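Local coordinates for subtilase cytotoxin subunit A (PDB 2IY9), which cleaves the endoplasmic reticulum chaperone BiP as the serine protease subunit of an AB5 toxin, triggering a stress response and eventually killing the host cell, at residues P77-V80 with L86-H89; T91-L96 with A274-S279. All coordinates share one frame; numbering follows the deposited sequence.

Contact 1: residues P77-V80 with L86-H89; sequences PFPV and LYIH
Pro79 and Val80 meet the first turn of a helix at Tyr87, and backbone oxygens do much of the touching. Val80 O lies 3.3 Å from Tyr87 CA, a CA-H...O contact bent to 123° at the hydrogen, and the same oxygen approaches Tyr87 CD1 at 3.4 Å, obliquely to the ring. Pro79 O reaches the ring's edge in its plane, 3.9 Å from Tyr87 CE1. Pro79 CB meets Tyr87 O at 3.4 Å; the compact, rigid proline ring offers a methylene that fits closely against the carbonyl oxygen. The CD1 edge of the tyrosine ring is brought against the loop by the anti first torsion (chi1 -178°). No direct hydrogen bond joins the segments, but one water does: it accepts from Val80 N at 2.8 Å and can donate to Leu86 O at 3.0 Å, although acceptors nearby outnumber its protons. Leu86 O is also hydrogen-bonded to Ser53 OG. Further out, Val80 rests its side chain on Pro119, while Tyr87 touches Pro261. The contact is partly exposed at the protein surface, where the loop that follows strand 65-70 turns back over the beginning of helix 84-98, whose His89 belongs to the inferred charge relay system of this subtilase.

Contact 2: residues T91-L96 with A274-S279; sequences TAMASL and ATAIVS
Ala276 presents its methyl to Met93 and Leu96, one helical turn of 91-96, and nearly all the close packing centres on that one carbon. Its CB sits 3.8 Å from Leu96 CB and also 3.8 Å from Met93 O, with Leu96 CD1 only slightly farther away at 4.0 Å. A residue as small as alanine lets the backbones come near, Met93 CA and Ala276 CA being 5.6 Å apart. In Met93, chi1 (-57°) and chi2 (-58°) carry SD to 4.1 Å from Ala276 CB; a flexible, unbranched chain can bend to lay its sulfur beside the methyl. In the subtilisin-like fold one of these helices carries the catalytic histidine and the other has the catalytic serine at its start, here inferred to be His89 and Ser272. Away from the methyl the fit is looser, though still buried: Ile277 comes no nearer than 4.8 Å to 91-96 and leans with Leu96 on Ile256. On the flank of its own helix turned from Ala276, Ser95 OG donates to Ala92 O at 2.7 Å, meeting a carbonyl that also accepts from Leu96 N, and is hydrogen-bonded to Leu259 N.

In the fold
Helix 84-98 serves both contacts, whose centres lie about 15 Å apart: the surface loop of contact 1 packs against its first turn, and helix 271-288 packs against its second half in contact 2. The surroundings change from partly exposed, about 17 Å from the centre of the chain, to buried, about 6 Å from it. The inferred charge relay residues lie along this path. His89 is itself in contact 1, where the side chain of Leu86 is about 7 Å from that of Asp52. In contact 2 the Met93 side chain lies about 4 Å from those of both Asp52 and Ser272, placing the helix-helix packing beside the inferred catalytic residues.

Contact 1: residues P77-V80 with L86-H89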
ATOM      1  N   PRO A  77      12.945 -16.238   2.886  1.00 30.00           N
ATOM      2  CA  PRO A  77      11.746 -15.522   2.448  1.00 29.66           C
ATOM      3  C   PRO A  77      10.616 -15.545   3.489  1.00 29.41           C
ATOM      4  O   PRO A  77       9.589 -14.878   3.305  1.00 28.42           O
ATOM      5  CB  PRO A  77      11.326 -16.308   1.213  1.00 29.58           C
ATOM      6  CG  PRO A  77      11.671 -17.710   1.559  1.00 29.85           C
ATOM      7  CD  PRO A  77      12.972 -17.615   2.348  1.00 30.18           C
ATOM      8  N   PHE A  78      10.812 -16.303   4.572  1.00 29.10           N
ATOM      9  CA  PHE A  78       9.769 -16.507   5.573  1.00 29.42           C
ATOM     10  C   PHE A  78       9.923 -15.535   6.741  1.00 29.18           C
ATOM     11  O   PHE A  78      11.046 -15.142   7.058  1.00 29.06           O
ATOM     12  CB  PHE A  78       9.811 -17.949   6.094  1.00 29.89           C
ATOM     13  CG  PHE A  78       9.743 -18.985   5.006  1.00 30.40           C
ATOM     14  CD1 PHE A  78       8.567 -19.177   4.282  1.00 30.45           C
ATOM     15  CD2 PHE A  78      10.854 -19.772   4.706  1.00 31.19           C
ATOM     16  CE1 PHE A  78       8.498 -20.140   3.269  1.00 31.17           C
ATOM     17  CE2 PHE A  78      10.798 -20.736   3.700  1.00 32.12           C
ATOM     18  CZ  PHE A  78       9.614 -20.917   2.978  1.00 31.41           C
ATOM     19  N   PRO A  79       8.803 -15.156   7.392  1.00 29.10           N
ATOM     20  CA  PRO A  79       8.943 -14.246   8.526  1.00 29.65           C
ATOM     21  C   PRO A  79       9.560 -14.953   9.735  1.00 30.51           C
ATOM     22  O   PRO A  79       9.398 -16.170   9.897  1.00 29.86           O
ATOM     23  CB  PRO A  79       7.503 -13.826   8.826  1.00 29.55           C
ATOM     24  CG  PRO A  79       6.669 -14.960   8.343  1.00 28.97           C
ATOM     25  CD  PRO A  79       7.393 -15.518   7.147  1.00 28.95           C
ATOM     26  N   VAL A  80      10.267 -14.183  10.557  1.00 31.74           N
ATOM     27  CA  VAL A  80      10.955 -14.712  11.734  1.00 32.97           C
ATOM     28  C   VAL A  80      10.381 -14.129  13.022  1.00 34.44           C
ATOM     29  O   VAL A  80       9.668 -13.114  13.001  1.00 34.35           O
ATOM     30  CB  VAL A  80      12.487 -14.489  11.674  1.00 32.95           C
ATOM     31  CG1 VAL A  80      13.100 -15.252  10.499  1.00 32.90           C
ATOM     32  CG2 VAL A  80      12.828 -12.999  11.603  1.00 32.61           C
ATOM     33  N   LEU A  86       7.079  -7.827  13.777  1.00 31.17           N
ATOM     34  CA  LEU A  86       7.680  -8.198  12.493  1.00 31.18           C
ATOM     35  C   LEU A  86       7.374  -9.635  12.071  1.00 30.46           C
ATOM     36  O   LEU A  86       7.373  -9.941  10.880  1.00 30.77           O
ATOM     37  CB  LEU A  86       9.188  -7.906  12.451  1.00 31.52           C
ATOM     38  CG  LEU A  86       9.541  -6.433  12.198  1.00 32.60           C
ATOM     39  CD1 LEU A  86       9.562  -5.663  13.493  1.00 35.20           C
ATOM     40  CD2 LEU A  86      10.867  -6.263  11.496  1.00 34.10           C
ATOM     41  N   TYR A  87       7.083 -10.508  13.034  1.00 29.86           N
ATOM     42  CA  TYR A  87       6.657 -11.871  12.703  1.00 28.88           C
ATOM     43  C   TYR A  87       5.353 -11.837  11.921  1.00 27.84           C
ATOM     44  O   TYR A  87       5.171 -12.607  10.982  1.00 27.76           O
ATOM     45  CB  TYR A  87       6.492 -12.739  13.965  1.00 29.23           C
ATOM     46  CG  TYR A  87       6.104 -14.182  13.675  1.00 29.75           C
ATOM     47  CD1 TYR A  87       6.792 -14.931  12.720  1.00 29.43           C
ATOM     48  CD2 TYR A  87       5.049 -14.796  14.359  1.00 30.66           C
ATOM     49  CE1 TYR A  87       6.437 -16.240  12.447  1.00 30.47           C
ATOM     50  CE2 TYR A  87       4.684 -16.119  14.091  1.00 30.60           C
ATOM     51  CZ  TYR A  87       5.388 -16.827  13.135  1.00 30.39           C
ATOM     52  OH  TYR A  87       5.057 -18.133  12.849  1.00 31.93           O
ATOM     53  N   ILE A  88       4.468 -10.919  12.298  1.00 26.95           N
ATOM     54  CA  ILE A  88       3.098 -10.901  11.782  1.00 26.66           C
ATOM     55  C   ILE A  88       2.845  -9.934  10.630  1.00 26.13           C
ATOM     56  O   ILE A  88       1.868 -10.096   9.873  1.00 25.35           O
ATOM     57  CB  ILE A  88       2.061 -10.653  12.929  1.00 26.60           C
ATOM     58  CG1 ILE A  88       2.173  -9.231  13.493  1.00 27.14           C
ATOM     59  CG2 ILE A  88       2.249 -11.698  14.021  1.00 27.45           C
ATOM     60  CD1 ILE A  88       1.183  -8.911  14.655  1.00 27.72           C
ATOM     61  N   HIS A  89       3.720  -8.939  10.499  1.00 25.69           N
ATOM     62  CA  HIS A  89       3.384  -7.743   9.722  1.00 25.32           C
ATOM     63  C   HIS A  89       3.119  -8.010   8.239  1.00 24.43           C
ATOM     64  O   HIS A  89       2.091  -7.575   7.718  1.00 23.89           O
ATOM     65  CB  HIS A  89       4.452  -6.663   9.897  1.00 25.93           C
ATOM     66  CG  HIS A  89       4.026  -5.314   9.414  1.00 27.27           C
ATOM     67  ND1 HIS A  89       3.303  -4.438  10.195  1.00 30.24           N
ATOM     68  CD2 HIS A  89       4.233  -4.684   8.233  1.00 27.26           C
ATOM     69  CE1 HIS A  89       3.081  -3.327   9.513  1.00 27.71           C
ATOM     70  NE2 HIS A  89       3.640  -3.448   8.324  1.00 28.71           N
TER
HETATM   71  O   HOH W   1       9.795 -11.458  10.059  1.00 27.19           O

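Contact 2: residues T91-L96 with A274-S279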
ATOM      1  N   THR A  91       2.341 -10.873   6.719  1.00 22.66           N
ATOM      2  CA  THR A  91       1.129 -11.711   6.619  1.00 23.13           C
ATOM      3  C   THR A  91      -0.141 -10.869   6.808  1.00 22.75           C
ATOM      4  O   THR A  91      -1.119 -11.017   6.068  1.00 23.06           O
ATOM      5  CB  THR A  91       1.138 -12.874   7.660  1.00 23.30           C
ATOM      6  OG1 THR A  91       2.366 -13.603   7.560  1.00 23.95           O
ATOM      7  CG2 THR A  91      -0.024 -13.836   7.427  1.00 23.24           C
ATOM      8  N   ALA A  92      -0.115  -9.991   7.808  1.00 22.31           N
ATOM      9  CA  ALA A  92      -1.213  -9.065   8.055  1.00 21.58           C
ATOM     10  C   ALA A  92      -1.560  -8.253   6.795  1.00 21.57           C
ATOM     11  O   ALA A  92      -2.721  -8.193   6.393  1.00 21.15           O
ATOM     12  CB  ALA A  92      -0.872  -8.143   9.215  1.00 21.83           C
ATOM     13  N   MET A  93      -0.545  -7.644   6.180  1.00 21.72           N
ATOM     14  CA  MET A  93      -0.752  -6.776   5.009  1.00 21.65           C
ATOM     15  C   MET A  93      -1.282  -7.555   3.816  1.00 21.56           C
ATOM     16  O   MET A  93      -2.276  -7.149   3.188  1.00 21.65           O
ATOM     17  CB  MET A  93       0.535  -6.029   4.649  1.00 22.43           C
ATOM     18  CG  MET A  93       1.120  -5.177   5.808  1.00 22.91           C
ATOM     19  SD  MET A  93      -0.032  -3.945   6.440  1.00 27.46           S
ATOM     20  CE  MET A  93      -0.466  -4.592   8.046  1.00 27.21           C
ATOM     21  N   ALA A  94      -0.634  -8.685   3.536  1.00 21.31           N
ATOM     22  CA  ALA A  94      -1.063  -9.618   2.505  1.00 20.81           C
ATOM     23  C   ALA A  94      -2.516 -10.011   2.710  1.00 20.93           C
ATOM     24  O   ALA A  94      -3.276 -10.058   1.747  1.00 20.44           O
ATOM     25  CB  ALA A  94      -0.176 -10.851   2.476  1.00 20.97           C
ATOM     26  N   SER A  95      -2.911 -10.262   3.962  1.00 20.48           N
ATOM     27  CA  SER A  95      -4.290 -10.665   4.229  1.00 20.71           C
ATOM     28  C   SER A  95      -5.270  -9.548   3.877  1.00 20.40           C
ATOM     29  O   SER A  95      -6.314  -9.820   3.283  1.00 20.19           O
ATOM     30  CB  SER A  95      -4.484 -11.191   5.658  1.00 20.39           C
ATOM     31  OG  SER A  95      -4.503 -10.167   6.643  1.00 22.39           O
ATOM     32  N   LEU A  96      -4.925  -8.298   4.216  1.00 19.80           N
ATOM     33  CA  LEU A  96      -5.806  -7.158   3.930  1.00 20.28           C
ATOM     34  C   LEU A  96      -6.013  -6.932   2.428  1.00 19.93           C
ATOM     35  O   LEU A  96      -7.098  -6.547   1.998  1.00 19.97           O
ATOM     36  CB  LEU A  96      -5.288  -5.880   4.600  1.00 20.03           C
ATOM     37  CG  LEU A  96      -5.302  -5.882   6.132  1.00 19.77           C
ATOM     38  CD1 LEU A  96      -4.620  -4.622   6.638  1.00 19.64           C
ATOM     39  CD2 LEU A  96      -6.736  -6.025   6.712  1.00 19.66           C
ATOM     40  N   ALA A 274      -3.887   0.960   6.307  1.00 20.73           N
ATOM     41  CA  ALA A 274      -4.458   1.881   5.317  1.00 20.96           C
ATOM     42  C   ALA A 274      -3.788   1.708   3.952  1.00 20.35           C
ATOM     43  O   ALA A 274      -4.450   1.671   2.930  1.00 20.46           O
ATOM     44  CB  ALA A 274      -4.323   3.337   5.793  1.00 20.71           C
ATOM     45  N   THR A 275      -2.467   1.596   3.957  1.00 20.41           N
ATOM     46  CA  THR A 275      -1.723   1.377   2.732  1.00 20.46           C
ATOM     47  C   THR A 275      -2.156   0.074   2.047  1.00 20.36           C
ATOM     48  O   THR A 275      -2.336   0.042   0.832  1.00 19.78           O
ATOM     49  CB  THR A 275      -0.227   1.360   3.018  1.00 20.51           C
ATOM     50  OG1 THR A 275       0.140   2.613   3.607  1.00 20.96           O
ATOM     51  CG2 THR A 275       0.578   1.115   1.740  1.00 19.83           C
ATOM     52  N   ALA A 276      -2.311  -0.995   2.828  1.00 20.61           N
ATOM     53  CA  ALA A 276      -2.694  -2.298   2.269  1.00 21.48           C
ATOM     54  C   ALA A 276      -4.027  -2.201   1.530  1.00 21.56           C
ATOM     55  O   ALA A 276      -4.211  -2.757   0.441  1.00 21.06           O
ATOM     56  CB  ALA A 276      -2.748  -3.355   3.364  1.00 21.39           C
ATOM     57  N   ILE A 277      -4.956  -1.482   2.142  1.00 21.17           N
ATOM     58  CA  ILE A 277      -6.290  -1.329   1.596  1.00 21.32           C
ATOM     59  C   ILE A 277      -6.255  -0.589   0.251  1.00 20.94           C
ATOM     60  O   ILE A 277      -6.935  -0.997  -0.708  1.00 21.10           O
ATOM     61  CB  ILE A 277      -7.213  -0.661   2.642  1.00 20.89           C
ATOM     62  CG1 ILE A 277      -7.512  -1.667   3.765  1.00 21.65           C
ATOM     63  CG2 ILE A 277      -8.519  -0.160   1.996  1.00 22.26           C
ATOM     64  CD1 ILE A 277      -8.135  -1.070   5.033  1.00 22.19           C
ATOM     65  N   VAL A 278      -5.449   0.472   0.169  1.00 20.30           N
ATOM     66  CA  VAL A 278      -5.321   1.223  -1.087  1.00 20.87           C
ATOM     67  C   VAL A 278      -4.739   0.331  -2.186  1.00 21.09           C
ATOM     68  O   VAL A 278      -5.209   0.356  -3.326  1.00 21.26           O
ATOM     69  CB  VAL A 278      -4.498   2.525  -0.929  1.00 20.65           C
ATOM     70  CG1 VAL A 278      -4.183   3.126  -2.314  1.00 21.31           C
ATOM     71  CG2 VAL A 278      -5.280   3.542  -0.088  1.00 19.17           C
ATOM     72  N   SER A 279      -3.727  -0.457  -1.830  1.00 20.95           N
ATOM     73  CA  SER A 279      -3.138  -1.427  -2.751  1.00 21.63           C
ATOM     74  C   SER A 279      -4.156  -2.427  -3.269  1.00 21.79           C
ATOM     75  O   SER A 279      -4.110  -2.790  -4.438  1.00 21.47           O
ATOM     76  CB  SER A 279      -1.972  -2.178  -2.097  1.00 21.50           C
ATOM     77  OG  SER A 279      -0.854  -1.322  -1.952  1.00 21.54           O
TER